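Local coordinates for tail spike protein (Acinetobacter phage vB_AbaP_AS12, PDB 6EU4) that probably recognises and degrades the capsular polysaccharide of Acinetobacter baumannii, as related phage tailspikes do, at the start of infection, at residues A[108-111]-A[112-116]; A[438-441]-A[442-446]; A[480-483]-A[484-487]. All coordinates share one frame; numbering follows the deposited sequence.

Contact 1: A[108-111]-A[112-116]; sequences PIQK and VLISG
V112 N and L113 N reach back to the carbonyls of P108 and I109 and close the last turn of helix 106-113. The V112 N to P108 O bond is 3.2 Å long, and L113 N to I109 O is 3.0 Å. The next bond in the series, I114 N to Q110 O, is weak, with an N-H...O angle of 139°. I114 is also the first residue to leave helical geometry. In chain order the helix falls between strands 88-89 and 118-121, at the N-terminal end of a parallel beta-helix like those of other tailspikes.

I109 and L113 run alongside each other on one flank of the helix. I109 CG2 meets L113 CD1 at 3.8 Å, and both side chains also rest on V131. Q110 bends at its second torsion (chi2 58°). This brings NE2 back to I114 CG2, 3.8 Å away, while OE1 is bonded to Y132 N. V112 CG2 lies close to I109 O, at 3.2 Å. The V112 side chain also touches F74 and A94. K111 runs out extended, and its NZ bonds to D72 O. S115 O bonds to K53 NZ of the second subunit. S115 OG is bonded to C117 N. V112 O takes two donors from S115, just past the helix: S115 N at 3.2 Å and S115 OG at 2.8 Å.

Contact 2: A[438-441]-A[442-446]; sequences FTKL and GVYYT
F438 and Y444 form an offset aromatic pair across the turn that leads into strand 443-445. The planes are only 3° apart and the centroids 4.7 Å apart. The offset is large, so little of one ring faces the other. F438 CD1 lies over one face of Y444, 3.4 Å from Y444 CD2. The two side chains enter the pair from opposite ends, and F438 CE1 reaches Y444 CB at 3.7 Å. A405 touches both residues from strand 405-409.

The backbone turns tightly at L441, the centre of an inverse gamma turn. G442 N gives a weak bond to K440 O at 2.8 Å. L441 N bonds to E428 OE2. The same K440 O lies in the plane of the Y444 ring, at its edge, 3.7 Å from Y444 CE2. The Y444 hydroxyl takes the space where a side chain on G442 would lie. The turn feeds one of the last strands of the parallel beta-helix, which pairs with strands 405-409 and 430-432.

On the looser, water-bearing side, K440 meets the phenol only through CB, 3.5 Å from Y444 OH, and the rest of the lysine leads away. A water accepts from T439 N at 3.0 Å and donates weakly to Y444 OH. The hydroxyl is also hydrogen-bonded to E429 OE2. The Y444 ring is therefore fixed by apolar packing on its face and by polar partners at its hydroxyl. The E429 carboxylate probably polarises the phenol O-H.

Contact 3: A[480-483]-A[484-487]; sequences KSLG and NESI
E485 folds back over the turn and takes the backbone N-H of G483. The bond from G483 N to E485 OE2 is 2.8 Å long and fairly straight, with an N-H...O angle of 163°. OE2 uses its anti lone pair, on the side away from OE1. The first torsion places CG between the backbone N and the carbonyl carbon (chi1 45°). From there the chain runs extended back to G483.

The other oxygen is served by water. This water donates to E485 OE1 at 2.7 Å and accepts from K480 NZ at 2.9 Å. The lysine and the glutamate are thus joined through the water, with no direct salt bridge. K480 also makes a cation-pi contact with Y474 of the second subunit.

The turn itself is an inverse gamma turn centred on N484. Its bond, E485 N to G483 O, is weak: 3.0 Å long, with a bent N-H...O angle of 126°. G483 O has a second donor in Q501 NE2. The turn opens the connection from strand 474-481 to strand 496-501, its parallel neighbour in a mixed sheet that lies after the beta-helix. L482 still bonds through its backbone to V500.

L482 CD2 sits over the flat face of the E485 carboxylate, 3.7 Å from E485 CD. The other branch, L482 CD1, meets I487 CG2 at 3.5 Å. Both L482 and I487 rest on L499 of the neighbouring strand, and I487 also packs on F513 and W563. N484 OD1 accepts from N511 ND2, S486 OG from T488 N, and I487 O from Q537 NE2.

In the fold
The three contacts follow one another along an elongated chain and none touches another. Contact 1 lies at the N-terminal end of the beta-helix. Contact 2 lies near its C-terminal end, about 56 Å away between centres. Contact 3 belongs to the sheet beyond it, about 78 Å from contact 1 and about 25 Å from contact 2, again between centres. The nearest atoms of contacts 2 and 3 are about 15 Å apart. Contact 1 is on the opposite side of the chain's centre from the other two. Contacts 1 and 3 both reach the second subunit, whereas no other chain touches contact 2.

Contact 1: A[108-111]-A[112-116]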
loop_
_atom_site.group_PDB
_atom_site.type_symbol
_atom_site.label_atom_id
_atom_site.label_comp_id
_atom_site.label_asym_id
_atom_site.label_seq_id
_atom_site.Cartn_x
_atom_site.Cartn_y
_atom_site.Cartn_z
ATOM N N PRO A 108 -23.268 -10.811 36.265
ATOM C CA PRO A 108 -22.412 -11.957 35.905
ATOM C C PRO A 108 -21.399 -11.639 34.824
ATOM O O PRO A 108 -20.249 -12.094 34.917
ATOM C CB PRO A 108 -23.414 -13.016 35.420
ATOM C CG PRO A 108 -24.691 -12.638 35.975
ATOM C CD PRO A 108 -24.697 -11.168 36.237
ATOM N N ILE A 109 -21.801 -10.915 33.772
ATOM C CA ILE A 109 -20.849 -10.564 32.716
ATOM C C ILE A 109 -19.697 -9.785 33.317
ATOM O O ILE A 109 -18.521 -10.051 33.041
ATOM C CB ILE A 109 -21.531 -9.746 31.605
ATOM C CG1 ILE A 109 -22.493 -10.602 30.771
ATOM C CG2 ILE A 109 -20.480 -9.091 30.664
ATOM C CD1 ILE A 109 -23.501 -9.766 30.038
ATOM N N GLN A 110 -20.025 -8.793 34.138
ATOM C CA GLN A 110 -18.982 -7.942 34.684
ATOM C C GLN A 110 -17.997 -8.753 35.514
ATOM O O GLN A 110 -16.779 -8.542 35.425
ATOM C CB GLN A 110 -19.608 -6.821 35.516
ATOM C CG GLN A 110 -18.620 -5.738 35.887
ATOM C CD GLN A 110 -17.993 -5.112 34.658
ATOM O OE1 GLN A 110 -18.648 -4.361 33.925
ATOM N NE2 GLN A 110 -16.743 -5.470 34.386
ATOM N N LYS A 111 -18.504 -9.700 36.312
ATOM C CA LYS A 111 -17.622 -10.534 37.126
ATOM C C LYS A 111 -16.627 -11.310 36.270
ATOM O O LYS A 111 -15.446 -11.406 36.629
ATOM C CB LYS A 111 -18.447 -11.496 37.977
ATOM C CG LYS A 111 -19.142 -10.820 39.152
ATOM C CD LYS A 111 -20.045 -11.769 39.873
ATOM C CE LYS A 111 -20.729 -11.065 41.033
ATOM N NZ LYS A 111 -21.693 -11.948 41.724
ATOM N N VAL A 112 -17.071 -11.881 35.147
ATOM C CA VAL A 112 -16.116 -12.693 34.391
ATOM C C VAL A 112 -15.151 -11.797 33.618
ATOM O O VAL A 112 -13.992 -12.171 33.419
ATOM C CB VAL A 112 -16.798 -13.715 33.456
ATOM C CG1 VAL A 112 -17.672 -14.684 34.259
ATOM C CG2 VAL A 112 -17.583 -13.053 32.356
ATOM N N LEU A 113 -15.580 -10.599 33.212
ATOM C CA LEU A 113 -14.684 -9.718 32.465
ATOM C C LEU A 113 -13.492 -9.248 33.289
ATOM O O LEU A 113 -12.450 -8.909 32.712
ATOM C CB LEU A 113 -15.445 -8.499 31.938
ATOM C CG LEU A 113 -16.470 -8.801 30.851
ATOM C CD1 LEU A 113 -17.090 -7.517 30.337
ATOM C CD2 LEU A 113 -15.858 -9.594 29.700
ATOM N N ILE A 114 -13.608 -9.211 34.608
ATOM C CA ILE A 114 -12.490 -8.780 35.448
ATOM C C ILE A 114 -11.899 -9.939 36.249
ATOM O O ILE A 114 -11.160 -9.712 37.201
ATOM C CB ILE A 114 -12.892 -7.617 36.368
ATOM C CG1 ILE A 114 -14.009 -8.040 37.329
ATOM C CG2 ILE A 114 -13.295 -6.444 35.519
ATOM C CD1 ILE A 114 -14.308 -7.002 38.415
ATOM N N SER A 115 -12.195 -11.179 35.860
ATOM C CA SER A 115 -11.744 -12.361 36.596
ATOM C C SER A 115 -10.304 -12.752 36.280
ATOM O O SER A 115 -9.710 -13.548 37.017
ATOM C CB SER A 115 -12.626 -13.559 36.253
ATOM O OG SER A 115 -12.437 -13.902 34.888
ATOM N N GLY A 116 -9.753 -12.264 35.181
ATOM C CA GLY A 116 -8.477 -12.754 34.705
ATOM C C GLY A 116 -8.560 -13.999 33.849
ATOM O O GLY A 116 -7.526 -14.442 33.323
#

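Contact 2: A[438-441]-A[442-446]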
loop_
_atom_site.group_PDB
_atom_site.type_symbol
_atom_site.label_atom_id
_atom_site.label_comp_id
_atom_site.label_asym_id
_atom_site.label_seq_id
_atom_site.Cartn_x
_atom_site.Cartn_y
_atom_site.Cartn_z
ATOM N N PHE A 438 -19.265 26.271 -5.685
ATOM C CA PHE A 438 -18.928 25.849 -7.030
ATOM C C PHE A 438 -20.145 25.302 -7.762
ATOM O O PHE A 438 -21.129 24.867 -7.152
ATOM C CB PHE A 438 -17.803 24.821 -6.952
ATOM C CG PHE A 438 -16.692 25.283 -6.043
ATOM C CD1 PHE A 438 -15.840 26.290 -6.459
ATOM C CD2 PHE A 438 -16.558 24.785 -4.759
ATOM C CE1 PHE A 438 -14.858 26.789 -5.604
ATOM C CE2 PHE A 438 -15.555 25.268 -3.915
ATOM C CZ PHE A 438 -14.729 26.267 -4.336
ATOM N N THR A 439 -20.068 25.348 -9.099
ATOM C CA THR A 439 -21.171 24.896 -9.941
ATOM C C THR A 439 -20.725 23.971 -11.062
ATOM O O THR A 439 -21.532 23.653 -11.948
ATOM C CB THR A 439 -21.902 26.110 -10.533
ATOM O OG1 THR A 439 -20.993 26.856 -11.348
ATOM C CG2 THR A 439 -22.436 27.023 -9.432
ATOM N N LYS A 440 -19.471 23.538 -11.055
ATOM C CA LYS A 440 -18.982 22.548 -11.997
ATOM C C LYS A 440 -18.092 21.552 -11.272
ATOM O O LYS A 440 -17.497 21.862 -10.240
ATOM C CB LYS A 440 -18.196 23.207 -13.142
ATOM C CG LYS A 440 -19.035 24.143 -14.003
ATOM C CD LYS A 440 -18.209 24.679 -15.155
ATOM C CE LYS A 440 -19.073 25.398 -16.185
ATOM N NZ LYS A 440 -19.829 26.488 -15.573
ATOM N N LEU A 441 -17.986 20.349 -11.843
ATOM C CA LEU A 441 -17.168 19.281 -11.270
ATOM C C LEU A 441 -15.716 19.559 -11.653
ATOM O O LEU A 441 -15.130 18.926 -12.535
ATOM C CB LEU A 441 -17.653 17.921 -11.758
ATOM C CG LEU A 441 -16.988 16.699 -11.126
ATOM C CD1 LEU A 441 -17.355 16.598 -9.635
ATOM C CD2 LEU A 441 -17.403 15.427 -11.879
ATOM N N GLY A 442 -15.138 20.549 -10.968
ATOM C CA GLY A 442 -13.798 21.013 -11.262
ATOM C C GLY A 442 -12.880 20.976 -10.051
ATOM O O GLY A 442 -13.293 20.655 -8.932
ATOM N N VAL A 443 -11.620 21.311 -10.314
ATOM C CA VAL A 443 -10.591 21.428 -9.292
ATOM C C VAL A 443 -10.289 22.904 -9.102
ATOM O O VAL A 443 -9.790 23.559 -10.018
ATOM C CB VAL A 443 -9.322 20.665 -9.686
ATOM C CG1 VAL A 443 -8.256 20.868 -8.612
ATOM C CG2 VAL A 443 -9.634 19.194 -9.868
ATOM N N TYR A 444 -10.589 23.422 -7.924
ATOM C CA TYR A 444 -10.448 24.843 -7.629
ATOM C C TYR A 444 -9.434 25.012 -6.511
ATOM O O TYR A 444 -9.544 24.350 -5.479
ATOM C CB TYR A 444 -11.795 25.424 -7.217
ATOM C CG TYR A 444 -12.801 25.213 -8.322
ATOM C CD1 TYR A 444 -12.715 25.958 -9.497
ATOM C CD2 TYR A 444 -13.776 24.239 -8.233
ATOM C CE1 TYR A 444 -13.615 25.763 -10.545
ATOM C CE2 TYR A 444 -14.674 24.033 -9.266
ATOM C CZ TYR A 444 -14.578 24.789 -10.422
ATOM O OH TYR A 444 -15.480 24.566 -11.446
ATOM N N TYR A 445 -8.493 25.933 -6.692
ATOM C CA TYR A 445 -7.428 26.077 -5.705
ATOM C C TYR A 445 -7.062 27.540 -5.545
ATOM O O TYR A 445 -7.295 28.357 -6.435
ATOM C CB TYR A 445 -6.211 25.239 -6.077
ATOM C CG TYR A 445 -5.567 25.558 -7.418
ATOM C CD1 TYR A 445 -6.082 25.034 -8.601
ATOM C CD2 TYR A 445 -4.427 26.338 -7.495
ATOM C CE1 TYR A 445 -5.506 25.309 -9.811
ATOM C CE2 TYR A 445 -3.830 26.620 -8.717
ATOM C CZ TYR A 445 -4.377 26.094 -9.874
ATOM O OH TYR A 445 -3.790 26.385 -11.076
ATOM N N THR A 446 -6.527 27.873 -4.374
ATOM C CA THR A 446 -6.138 29.252 -4.107
ATOM C C THR A 446 -4.698 29.519 -4.525
ATOM O O THR A 446 -3.930 28.616 -4.854
ATOM C CB THR A 446 -6.315 29.579 -2.624
ATOM O OG1 THR A 446 -5.395 28.782 -1.867
ATOM C CG2 THR A 446 -7.743 29.280 -2.153
HETATM O O HOH W 1 -17.552 26.424 -10.333
#

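Contact 3: A[480-483]-A[484-487]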
loop_
_atom_site.group_PDB
_atom_site.type_symbol
_atom_site.label_atom_id
_atom_site.label_comp_id
_atom_site.label_asym_id
_atom_site.label_seq_id
_atom_site.Cartn_x
_atom_site.Cartn_y
_atom_site.Cartn_z
ATOM N N LYS A 480 0.478 21.643 -29.798
ATOM C CA LYS A 480 -0.958 21.719 -29.532
ATOM C C LYS A 480 -1.686 22.099 -30.814
ATOM O O LYS A 480 -1.407 23.144 -31.404
ATOM C CB LYS A 480 -1.265 22.724 -28.430
ATOM C CG LYS A 480 -2.775 22.681 -27.988
ATOM C CD LYS A 480 -3.028 23.588 -26.794
ATOM C CE LYS A 480 -4.331 23.260 -26.058
ATOM N NZ LYS A 480 -5.552 23.412 -26.891
ATOM N N SER A 481 -2.622 21.254 -31.242
ATOM C CA SER A 481 -3.323 21.468 -32.506
ATOM C C SER A 481 -4.468 22.441 -32.272
ATOM O O SER A 481 -5.342 22.186 -31.439
ATOM C CB SER A 481 -3.845 20.147 -33.082
ATOM O OG SER A 481 -4.304 20.333 -34.411
ATOM N N LEU A 482 -4.460 23.555 -33.004
ATOM C CA LEU A 482 -5.448 24.605 -32.806
ATOM C C LEU A 482 -6.710 24.350 -33.615
ATOM O O LEU A 482 -6.659 23.856 -34.745
ATOM C CB LEU A 482 -4.870 25.963 -33.204
ATOM C CG LEU A 482 -3.641 26.404 -32.413
ATOM C CD1 LEU A 482 -2.985 27.596 -33.097
ATOM C CD2 LEU A 482 -4.027 26.736 -30.983
ATOM N N GLY A 483 -7.844 24.726 -33.046
ATOM C CA GLY A 483 -9.084 24.808 -33.788
ATOM C C GLY A 483 -9.212 26.150 -34.476
ATOM O O GLY A 483 -8.224 26.764 -34.891
ATOM N N ASN A 484 -10.452 26.623 -34.589
ATOM C CA ASN A 484 -10.718 27.956 -35.122
ATOM C C ASN A 484 -10.536 28.942 -33.974
ATOM O O ASN A 484 -11.490 29.424 -33.358
ATOM C CB ASN A 484 -12.121 28.043 -35.717
ATOM C CG ASN A 484 -12.386 29.384 -36.380
ATOM O OD1 ASN A 484 -11.457 30.139 -36.686
ATOM N ND2 ASN A 484 -13.653 29.687 -36.612
ATOM N N GLU A 485 -9.278 29.237 -33.666
ATOM C CA GLU A 485 -8.994 30.055 -32.500
ATOM C C GLU A 485 -7.872 31.024 -32.820
ATOM O O GLU A 485 -7.085 30.829 -33.754
ATOM C CB GLU A 485 -8.656 29.202 -31.264
ATOM C CG GLU A 485 -7.705 28.063 -31.484
ATOM C CD GLU A 485 -7.660 27.084 -30.293
ATOM O OE1 GLU A 485 -7.424 27.520 -29.142
ATOM O OE2 GLU A 485 -7.849 25.871 -30.517
ATOM N N SER A 486 -7.822 32.088 -32.031
ATOM C CA SER A 486 -6.861 33.151 -32.249
ATOM C C SER A 486 -5.593 32.903 -31.442
ATOM O O SER A 486 -5.650 32.686 -30.230
ATOM C CB SER A 486 -7.450 34.506 -31.864
ATOM O OG SER A 486 -6.425 35.481 -31.821
ATOM N N ILE A 487 -4.444 32.975 -32.116
ATOM C CA ILE A 487 -3.172 32.877 -31.407
ATOM C C ILE A 487 -2.804 34.179 -30.719
ATOM O O ILE A 487 -1.817 34.223 -29.981
ATOM C CB ILE A 487 -2.046 32.439 -32.367
ATOM C CG1 ILE A 487 -1.892 33.425 -33.524
ATOM C CG2 ILE A 487 -2.308 31.044 -32.879
ATOM C CD1 ILE A 487 -0.551 33.239 -34.284
HETATM O O HOH W 2 -5.632 26.278 -27.484
#